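Local coordinates for protein ribonuclease mar1, putative (Trypanosoma cruzi, PDB 1YZV) that is of unproven function but belongs to the isochorismatase superfamily, whose characterised members include hydrolases built on a three-layer alpha/beta fold, at residues A[21-26]-A[47-52]; A[113-118]-A[125-130]; A[119-124]-A[150-155]; A[158-163]-A[168-173]. All coordinates share one frame; numbering follows the deposited sequence.

Interaction 1: A[21-26]-A[47-52]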
# COMPACT_ATOMS: atom_id res chain seq x y z
N THR A 21 -26.65 10.31 -0.41
CA THR A 21 -25.48 9.94 0.38
C THR A 21 -25.86 9.79 1.84
O THR A 21 -26.59 10.63 2.36
CB THR A 21 -24.39 11.07 0.29
OG1 THR A 21 -24.10 11.31 -1.08
CG2 THR A 21 -23.11 10.69 0.99
N ALA A 22 -25.43 8.70 2.48
CA ALA A 22 -25.66 8.49 3.94
C ALA A 22 -24.36 8.76 4.66
O ALA A 22 -23.29 8.30 4.24
CB ALA A 22 -26.14 7.07 4.23
N PHE A 23 -24.45 9.54 5.72
CA PHE A 23 -23.35 9.78 6.60
C PHE A 23 -23.53 8.85 7.81
O PHE A 23 -24.48 8.99 8.59
CB PHE A 23 -23.32 11.27 7.00
CG PHE A 23 -22.95 12.18 5.87
CD1 PHE A 23 -21.61 12.46 5.59
CD2 PHE A 23 -23.92 12.76 5.08
CE1 PHE A 23 -21.27 13.22 4.51
CE2 PHE A 23 -23.57 13.44 3.92
CZ PHE A 23 -22.26 13.72 3.67
N PHE A 24 -22.63 7.89 7.92
CA PHE A 24 -22.62 6.91 9.02
C PHE A 24 -21.60 7.28 10.09
O PHE A 24 -20.40 7.09 9.91
CB PHE A 24 -22.28 5.53 8.52
CG PHE A 24 -23.45 4.75 7.94
CD1 PHE A 24 -24.55 5.38 7.38
CD2 PHE A 24 -23.45 3.36 7.97
CE1 PHE A 24 -25.63 4.65 6.93
CE2 PHE A 24 -24.51 2.63 7.50
CZ PHE A 24 -25.60 3.27 6.95
N CYS A 25 -22.13 7.76 11.21
CA CYS A 25 -21.38 8.17 12.38
C CYS A 25 -21.38 7.01 13.41
O CYS A 25 -22.35 6.75 14.10
CB CYS A 25 -22.06 9.40 12.97
SG CYS A 25 -21.30 10.10 14.45
N CYS A 26 -20.29 6.28 13.42
CA CYS A 26 -20.14 5.03 14.16
C CYS A 26 -19.66 5.25 15.59
O CYS A 26 -18.48 5.49 15.81
CB CYS A 26 -19.13 4.15 13.44
SG CYS A 26 -19.28 2.45 13.71
N ASN A 47 -19.03 16.79 13.25
CA ASN A 47 -19.55 18.14 13.10
C ASN A 47 -19.44 18.75 11.70
O ASN A 47 -20.37 19.39 11.20
CB ASN A 47 -18.91 19.06 14.13
CG ASN A 47 -19.48 18.85 15.52
OD1 ASN A 47 -20.63 18.44 15.67
ND2 ASN A 47 -18.63 19.04 16.56
N ARG A 48 -18.34 18.45 11.03
CA ARG A 48 -18.16 18.88 9.66
C ARG A 48 -19.21 18.25 8.75
O ARG A 48 -19.82 18.92 7.89
CB ARG A 48 -16.74 18.50 9.21
CG ARG A 48 -16.50 18.66 7.75
CD ARG A 48 -15.03 18.54 7.43
NE ARG A 48 -14.29 19.74 7.79
CZ ARG A 48 -12.99 19.90 7.56
NH1 ARG A 48 -12.27 18.92 6.99
NH2 ARG A 48 -12.43 21.08 7.81
N PHE A 49 -19.36 16.94 8.87
CA PHE A 49 -20.38 16.23 8.06
C PHE A 49 -21.82 16.56 8.46
O PHE A 49 -22.72 16.58 7.60
CB PHE A 49 -20.16 14.72 8.11
CG PHE A 49 -18.86 14.26 7.45
CD1 PHE A 49 -18.44 14.79 6.26
CD2 PHE A 49 -18.19 13.14 7.93
CE1 PHE A 49 -17.28 14.31 5.61
CE2 PHE A 49 -17.05 12.65 7.32
CZ PHE A 49 -16.59 13.24 6.15
N ALA A 50 -22.02 16.91 9.73
CA ALA A 50 -23.33 17.42 10.17
C ALA A 50 -23.65 18.71 9.44
O ALA A 50 -24.75 18.84 8.92
CB ALA A 50 -23.39 17.61 11.69
N GLY A 51 -22.68 19.63 9.36
CA GLY A 51 -22.86 20.86 8.63
C GLY A 51 -23.07 20.64 7.14
O GLY A 51 -23.92 21.27 6.50
N LEU A 52 -22.29 19.74 6.55
CA LEU A 52 -22.51 19.39 5.16
C LEU A 52 -23.92 18.81 4.88
O LEU A 52 -24.63 19.25 3.95
CB LEU A 52 -21.42 18.40 4.71
CG LEU A 52 -21.50 17.99 3.23
CD1 LEU A 52 -21.40 19.20 2.32
CD2 LEU A 52 -20.45 16.93 2.93
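F23, on the strand 20-26, meets F49 and L52, two residues set almost one turn apart on the helix 39-56. The close part of the contact is all carbon. F23 CD1 lies 3.7 Å from F49 CB, at the root of the other phenylalanine, while F23 CZ, further round the same ring, comes 3.8 Å from L52 CD2. The two side chains F23 and F49 cross at about a right angle, yet their ring planes are inclined by only 38° with centroids 5.3 Å apart, an oblique pairing. L52 reaches the ring because its CG stands anti to the backbone N (chi1 -178°), which carries the branched end towards the strand.

Looser ground begins on the far side of the helix. There N47 and G51 are partly exposed, and N47 turns its amide to the backbone of D79 and R81 instead of the strand. A strand phenylalanine meeting a phenylalanine and a leucine of the covering helix illustrates how a helix packs on a central parallel strand in the three-layer alpha/beta fold of isochorismatase-like proteins.

Interaction 2: A[113-118]-A[125-130]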
# COMPACT_ATOMS: atom_id res chain seq x y z
N VAL A 113 -22.01 5.82 0.96
CA VAL A 113 -21.98 6.05 2.41
C VAL A 113 -20.62 6.59 2.73
O VAL A 113 -19.60 6.09 2.21
CB VAL A 113 -22.23 4.71 3.15
CG1 VAL A 113 -21.89 4.83 4.64
CG2 VAL A 113 -23.75 4.19 2.89
N VAL A 114 -20.62 7.69 3.47
CA VAL A 114 -19.45 8.26 4.07
C VAL A 114 -19.43 7.77 5.52
O VAL A 114 -20.35 8.04 6.30
CB VAL A 114 -19.49 9.80 4.02
CG1 VAL A 114 -18.37 10.42 4.83
CG2 VAL A 114 -19.43 10.26 2.56
N LEU A 115 -18.36 7.06 5.87
CA LEU A 115 -18.28 6.30 7.14
C LEU A 115 -17.08 6.74 7.98
O LEU A 115 -15.95 6.83 7.48
CB LEU A 115 -18.17 4.81 6.84
CG LEU A 115 -17.89 3.78 7.97
CD1 LEU A 115 -19.02 3.80 9.05
CD2 LEU A 115 -17.75 2.35 7.35
N TRP A 116 -17.32 6.96 9.27
CA TRP A 116 -16.24 7.29 10.20
C TRP A 116 -16.66 7.00 11.65
O TRP A 116 -17.81 6.71 11.90
CB TRP A 116 -15.81 8.78 10.06
CG TRP A 116 -16.76 9.75 10.63
CD1 TRP A 116 -16.65 10.33 11.87
CD2 TRP A 116 -18.10 10.03 10.18
NE1 TRP A 116 -17.80 11.00 12.19
CE2 TRP A 116 -18.68 10.90 11.15
CE3 TRP A 116 -18.80 9.81 8.98
CZ2 TRP A 116 -20.00 11.42 11.02
CZ3 TRP A 116 -20.10 10.33 8.86
CH2 TRP A 116 -20.68 11.13 9.88
N GLY A 117 -15.68 6.95 12.54
CA GLY A 117 -15.94 6.84 13.97
C GLY A 117 -15.07 5.82 14.66
O GLY A 117 -13.85 5.69 14.34
N PHE A 118 -15.64 5.22 15.71
CA PHE A 118 -14.94 4.29 16.57
C PHE A 118 -15.55 2.88 16.46
O PHE A 118 -16.75 2.73 16.26
CB PHE A 118 -15.05 4.66 18.03
CG PHE A 118 -14.65 6.09 18.38
CD1 PHE A 118 -13.63 6.74 17.74
CD2 PHE A 118 -15.16 6.64 19.56
CE1 PHE A 118 -13.25 8.02 18.16
CE2 PHE A 118 -14.79 7.92 19.98
CZ PHE A 118 -13.87 8.62 19.25
N LEU A 125 -14.58 -1.06 10.36
CA LEU A 125 -14.21 -2.14 9.49
C LEU A 125 -15.39 -3.04 9.10
O LEU A 125 -15.54 -3.38 7.92
CB LEU A 125 -13.14 -3.00 10.16
CG LEU A 125 -12.59 -4.16 9.32
CD1 LEU A 125 -11.94 -3.65 8.06
CD2 LEU A 125 -11.62 -5.05 10.12
N GLN A 126 -16.08 -3.58 10.10
CA GLN A 126 -17.19 -4.48 9.85
C GLN A 126 -18.39 -3.83 9.12
O GLN A 126 -19.06 -4.48 8.34
CB GLN A 126 -17.65 -5.20 11.14
CG GLN A 126 -16.50 -6.00 11.75
CD GLN A 126 -16.89 -6.95 12.81
OE1 GLN A 126 -18.03 -7.47 12.83
NE2 GLN A 126 -15.96 -7.22 13.72
N THR A 127 -18.63 -2.55 9.37
CA THR A 127 -19.66 -1.79 8.64
C THR A 127 -19.28 -1.65 7.16
O THR A 127 -20.12 -1.83 6.29
CB THR A 127 -19.90 -0.40 9.31
OG1 THR A 127 -20.29 -0.57 10.68
CG2 THR A 127 -20.96 0.40 8.57
N ALA A 128 -18.03 -1.32 6.88
CA ALA A 128 -17.55 -1.21 5.50
C ALA A 128 -17.77 -2.54 4.78
O ALA A 128 -18.26 -2.55 3.65
CB ALA A 128 -16.07 -0.83 5.44
N ALA A 129 -17.37 -3.63 5.41
CA ALA A 129 -17.53 -4.93 4.82
C ALA A 129 -18.99 -5.23 4.52
O ALA A 129 -19.31 -5.77 3.46
CB ALA A 129 -16.92 -6.02 5.73
N ALA A 130 -19.86 -4.97 5.49
CA ALA A 130 -21.31 -5.19 5.32
C ALA A 130 -21.92 -4.34 4.17
O ALA A 130 -22.70 -4.84 3.37
CB ALA A 130 -22.03 -4.90 6.64
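L115 meets T127 and A128 over a flat group of the backbone: its CD2 sits above the face of the peptide joining these two residues, 3.7 Å from A128 N. The aromatic rings of the strand take no part here. W116 points to the other side of the sheet, where its ring meets that of F49 with the planes at about 60°, and F118 is engaged with F32 at about 55°.

L115 is therefore the one side chain that spans from strand 110-118 to this part of helix 120-133. With CG anti to the backbone N (chi1 172°), it extends from the sheet towards the helix. Both methyls, CD1 and CD2, face T127 CG2, each 3.9 Å from it, and CD2 also comes 4.1 Å from A128 CB, a small side chain, consistent with the close approach of helix and strand. The hydroxyl of T127 is used away from L115: OG1 bonds to C123 O one turn earlier and to the backbone N of M96.

Strand and helix here are the first two elements of a beta-alpha-beta unit completed by strand 137-146, and F24, V138 and I140 pack round L115 from the neighbouring strands. With no hydrogen bond between the two segments, their cohesion rests on dispersion and burial of apolar surface, while the threonine's polar end is satisfied by the backbone.

Interaction 3: A[119-124]-A[150-155]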
# COMPACT_ATOMS: atom_id res chain seq x y z
N GLU A 119 -14.75 1.82 16.60
CA GLU A 119 -13.30 1.86 16.50
C GLU A 119 -13.00 1.39 15.07
O GLU A 119 -13.75 0.59 14.50
CB GLU A 119 -12.65 0.90 17.51
CG GLU A 119 -12.73 1.38 18.94
CD GLU A 119 -11.82 0.61 19.91
OE1 GLU A 119 -10.58 0.63 19.78
OE2 GLU A 119 -12.36 0.01 20.83
N THR A 120 -11.90 1.89 14.51
CA THR A 120 -11.51 1.64 13.11
C THR A 120 -11.49 0.15 12.74
O THR A 120 -12.02 -0.25 11.72
CB THR A 120 -10.15 2.29 12.80
OG1 THR A 120 -10.14 3.64 13.29
CG2 THR A 120 -9.87 2.31 11.28
N HIS A 121 -10.94 -0.68 13.63
CA HIS A 121 -10.71 -2.09 13.38
C HIS A 121 -11.85 -2.98 13.80
O HIS A 121 -11.78 -4.21 13.67
CB HIS A 121 -9.41 -2.55 14.06
CG HIS A 121 -9.44 -2.46 15.55
ND1 HIS A 121 -9.64 -1.28 16.22
CD2 HIS A 121 -9.33 -3.42 16.51
CE1 HIS A 121 -9.73 -1.52 17.51
NE2 HIS A 121 -9.46 -2.80 17.72
N VAL A 122 -12.90 -2.38 14.36
CA VAL A 122 -14.07 -3.16 14.79
C VAL A 122 -15.36 -2.72 14.11
O VAL A 122 -15.66 -3.13 12.99
CB VAL A 122 -14.20 -3.20 16.33
CG1 VAL A 122 -15.40 -4.08 16.79
CG2 VAL A 122 -12.91 -3.78 16.93
N CYS A 123 -16.03 -1.74 14.67
CA CYS A 123 -17.30 -1.28 14.08
C CYS A 123 -17.17 -0.64 12.70
O CYS A 123 -17.96 -0.92 11.79
CB CYS A 123 -18.06 -0.42 15.13
SG CYS A 123 -18.55 -1.47 16.69
N ILE A 124 -16.14 0.17 12.47
CA ILE A 124 -15.96 0.77 11.18
C ILE A 124 -15.62 -0.28 10.11
O ILE A 124 -16.21 -0.29 9.04
CB ILE A 124 -14.84 1.83 11.19
CG1 ILE A 124 -15.12 2.89 12.23
CG2 ILE A 124 -14.57 2.37 9.76
CD1 ILE A 124 -16.02 3.86 11.79
N GLN A 150 -2.99 2.70 18.16
CA GLN A 150 -2.64 3.15 16.82
C GLN A 150 -2.45 1.97 15.85
O GLN A 150 -2.84 2.06 14.68
CB GLN A 150 -1.35 3.98 16.87
CG GLN A 150 -0.90 4.56 15.51
CD GLN A 150 0.51 5.09 15.58
OE1 GLN A 150 0.85 5.84 16.50
NE2 GLN A 150 1.39 4.55 14.74
N GLY A 151 -1.82 0.90 16.32
CA GLY A 151 -1.55 -0.28 15.50
C GLY A 151 -2.83 -0.94 14.99
O GLY A 151 -2.88 -1.35 13.82
N ASP A 152 -3.83 -1.07 15.87
CA ASP A 152 -5.13 -1.60 15.46
C ASP A 152 -5.77 -0.72 14.37
O ASP A 152 -6.29 -1.21 13.39
CB ASP A 152 -6.10 -1.74 16.65
CG ASP A 152 -5.72 -2.92 17.58
OD1 ASP A 152 -5.14 -3.95 17.12
OD2 ASP A 152 -5.84 -2.73 18.81
N HIS A 153 -5.68 0.58 14.55
CA HIS A 153 -6.27 1.52 13.60
C HIS A 153 -5.55 1.45 12.27
O HIS A 153 -6.20 1.33 11.23
CB HIS A 153 -6.18 2.94 14.22
CG HIS A 153 -6.33 4.04 13.25
ND1 HIS A 153 -7.58 4.53 12.88
CD2 HIS A 153 -5.43 4.67 12.46
CE1 HIS A 153 -7.41 5.51 12.02
NE2 HIS A 153 -6.12 5.61 11.73
N CYS A 154 -4.21 1.61 12.28
CA CYS A 154 -3.43 1.66 11.03
C CYS A 154 -3.59 0.43 10.16
O CYS A 154 -3.74 0.53 8.96
CB CYS A 154 -1.96 1.86 11.34
SG CYS A 154 -1.69 3.59 11.92
N THR A 155 -3.50 -0.72 10.79
CA THR A 155 -3.63 -2.01 10.08
C THR A 155 -4.99 -2.19 9.43
O THR A 155 -5.07 -2.54 8.24
CB THR A 155 -3.36 -3.18 11.02
OG1 THR A 155 -2.04 -3.02 11.55
CG2 THR A 155 -3.43 -4.54 10.29
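T120 and H153 are brought together by complementary torsions: T120 holds OG1 anti to its carbonyl carbon, and H153 swings its ring anti to the backbone N (chi1 162°). The result is a 2.7 Å hydrogen bond between T120 OG1 and H153 ND1, the hydroxyl lying in the ring plane at its edge; either atom could be the donor. The bond ties the first turns of helices 120-133 and 150-161, at the end of the parallel alpha/beta sheet where strands run into helices. A non-prolyl cis peptide precedes E119, a feature known from isochorismatase-like hydrolases, and the helix opens with a wide pi-type turn closed by I124 N to E119 O; V122 N reaches the same oxygen from the opposite face of its plane.

H121 forms the second link. Its ring is sandwiched: V122 CG2 lies over one face towards the rim, D152 CB over the centre of the other. The carboxylate of D152 is stacked almost parallel to the ring, while E119 OE1 lies at the ring's edge in its plane. Polar ends of this pair reach a neighbouring subunit, H121 NE2 bonding to its E174 and D152 OD1 to its T172, so the contact is also part of an interface. A sulfate ion, probably from the crystallisation liquor, lies about 5 Å from the D152 side chain. In the CH-pi contact, D152 CB stands 3.5 Å from the centroid of the H121 ring and only 4° off its normal.

Interaction 4: A[158-163]-A[168-173]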
# COMPACT_ATOMS: atom_id res chain seq x y z
N GLN A 158 -5.25 0.21 6.38
CA GLN A 158 -4.54 -0.49 5.31
C GLN A 158 -5.31 -1.64 4.72
O GLN A 158 -5.32 -1.79 3.49
CB GLN A 158 -3.20 -0.99 5.82
CG GLN A 158 -2.28 0.17 6.14
CD GLN A 158 -0.99 -0.25 6.81
OE1 GLN A 158 -0.83 -1.39 7.30
NE2 GLN A 158 -0.14 0.74 7.02
N LEU A 159 -6.06 -2.35 5.55
CA LEU A 159 -6.92 -3.43 5.04
C LEU A 159 -8.02 -2.86 4.10
O LEU A 159 -8.16 -3.28 2.94
CB LEU A 159 -7.54 -4.20 6.21
CG LEU A 159 -8.51 -5.35 5.92
CD1 LEU A 159 -8.03 -6.20 4.76
CD2 LEU A 159 -8.59 -6.15 7.23
N MET A 160 -8.69 -1.81 4.57
CA MET A 160 -9.71 -1.15 3.78
C MET A 160 -9.18 -0.50 2.50
O MET A 160 -9.85 -0.59 1.49
CB MET A 160 -10.47 -0.16 4.63
CG MET A 160 -11.26 -0.85 5.67
SD MET A 160 -12.37 0.15 6.65
CE MET A 160 -11.25 0.96 7.75
N GLN A 161 -7.94 -0.01 2.51
CA GLN A 161 -7.32 0.51 1.30
C GLN A 161 -7.11 -0.59 0.25
O GLN A 161 -7.15 -0.32 -0.96
CB GLN A 161 -6.01 1.23 1.63
CG GLN A 161 -6.25 2.55 2.41
CD GLN A 161 -4.95 3.25 2.77
OE1 GLN A 161 -4.08 2.61 3.35
NE2 GLN A 161 -4.85 4.58 2.54
N SER A 162 -6.92 -1.82 0.67
CA SER A 162 -6.89 -2.92 -0.30
C SER A 162 -8.28 -3.29 -0.93
O SER A 162 -8.32 -4.03 -1.91
CB SER A 162 -6.32 -4.15 0.33
OG SER A 162 -7.35 -4.68 1.14
N TRP A 163 -9.39 -2.71 -0.48
CA TRP A 163 -10.71 -3.03 -1.07
C TRP A 163 -11.28 -2.02 -2.14
O TRP A 163 -12.50 -2.05 -2.50
CB TRP A 163 -11.73 -3.16 0.03
CG TRP A 163 -11.43 -4.11 1.11
CD1 TRP A 163 -10.69 -5.23 1.03
CD2 TRP A 163 -12.14 -4.19 2.34
NE1 TRP A 163 -10.73 -5.91 2.22
CE2 TRP A 163 -11.72 -5.37 2.99
CE3 TRP A 163 -13.10 -3.38 2.96
CZ2 TRP A 163 -12.12 -5.68 4.27
CZ3 TRP A 163 -13.55 -3.74 4.23
CH2 TRP A 163 -13.09 -4.91 4.83
N CYS A 168 -14.85 0.28 -1.85
CA CYS A 168 -14.53 0.89 -0.58
C CYS A 168 -13.17 1.55 -0.74
O CYS A 168 -12.22 0.89 -1.13
CB CYS A 168 -14.41 -0.17 0.50
SG CYS A 168 -13.75 0.44 2.07
N TYR A 169 -13.10 2.85 -0.51
CA TYR A 169 -11.80 3.50 -0.37
C TYR A 169 -11.69 4.48 0.78
O TYR A 169 -12.67 4.78 1.49
CB TYR A 169 -11.46 4.21 -1.64
CG TYR A 169 -12.36 5.36 -1.92
CD1 TYR A 169 -13.49 5.18 -2.71
CD2 TYR A 169 -11.92 6.69 -1.69
CE1 TYR A 169 -14.29 6.26 -3.04
CE2 TYR A 169 -12.70 7.78 -2.01
CZ TYR A 169 -13.94 7.56 -2.63
OH TYR A 169 -14.72 8.64 -3.06
N ILE A 170 -10.46 4.88 1.04
CA ILE A 170 -10.17 5.69 2.21
C ILE A 170 -9.80 7.08 1.73
O ILE A 170 -8.88 7.25 0.88
CB ILE A 170 -8.98 5.13 3.02
CG1 ILE A 170 -9.22 3.67 3.34
CG2 ILE A 170 -8.72 6.00 4.25
CD1 ILE A 170 -10.24 3.47 4.22
N SER A 171 -10.45 8.06 2.34
CA SER A 171 -10.24 9.46 1.99
C SER A 171 -10.23 10.29 3.28
O SER A 171 -10.00 9.75 4.38
CB SER A 171 -11.32 9.92 0.99
OG SER A 171 -10.99 11.16 0.37
N THR A 172 -10.22 11.61 3.13
CA THR A 172 -10.30 12.52 4.29
C THR A 172 -11.54 13.38 4.15
O THR A 172 -11.98 13.64 3.04
CB THR A 172 -9.04 13.41 4.44
OG1 THR A 172 -8.84 14.15 3.24
CG2 THR A 172 -7.81 12.58 4.74
N SER A 173 -12.01 13.96 5.26
CA SER A 173 -13.25 14.76 5.25
C SER A 173 -13.21 15.93 4.25
O SER A 173 -14.19 16.18 3.51
CB SER A 173 -13.60 15.23 6.68
OG SER A 173 -12.59 16.10 7.25
O HOH W 1 -6.36 6.33 0.73
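W163 and C168 bring the two backbones together, their CA atoms 5.5 Å apart, at the turn between helix 150-161 and strand 168-171. Extended from C168 to S171, the strand completes a beta-alpha-beta crossover that starts with strand 137-146. The one direct hydrogen bond between the segments is weak: C168 N reaches W163 O at 3.4 Å, although the bond is fairly straight (165°).

Further along, Q161 and I170 make the tightest side-chain approach. Q161 CG lies 3.3 Å from I170 CG1, the two chains crossing at about a right angle. Beyond CG the glutamine is extended, which carries its amide past the isoleucine to a bridging water: Q161 NE2 donates to it over 2.9 Å, and the water donates to I170 O. The same NE2 also bonds to Q158 of a neighbouring subunit, so this polar end serves both the crossover and the assembly. I170 CD1 also touches M160 CB at 3.7 Å, adding an apolar patch between helix and strand.

The W163 indole has L159 O and M160 CA over one face, towards the rim, and takes part in a cation-pi contact with R11 of a different neighbouring subunit. C168 addresses the edge of the indole: its SG stands 4.0 Å from W163 CE3, in a sulfur-aromatic contact 77° off the normal of the six-membered ring.

Interactions 1 to 4 sample one parallel alpha/beta sheet and its helices. Interactions 1 and 2, with centres about 12 Å apart, use the neighbouring strands 20-26 and 110-118, whose backbones are probably hydrogen-bonded to each other. Interactions 2 and 3 share helix 120-133 and cross along the chain, whereas 3 and 4 share helix 150-161 and follow in series. The widest separation, about 20 Å, is between interactions 1 and 3, yet C26 and C123 still touch. R48 and S173 probably hydrogen-bond between interactions 1 and 4. Interaction 1 belongs to the interior of the subunit; the other three also touch another subunit, so fold and assembly share these helices.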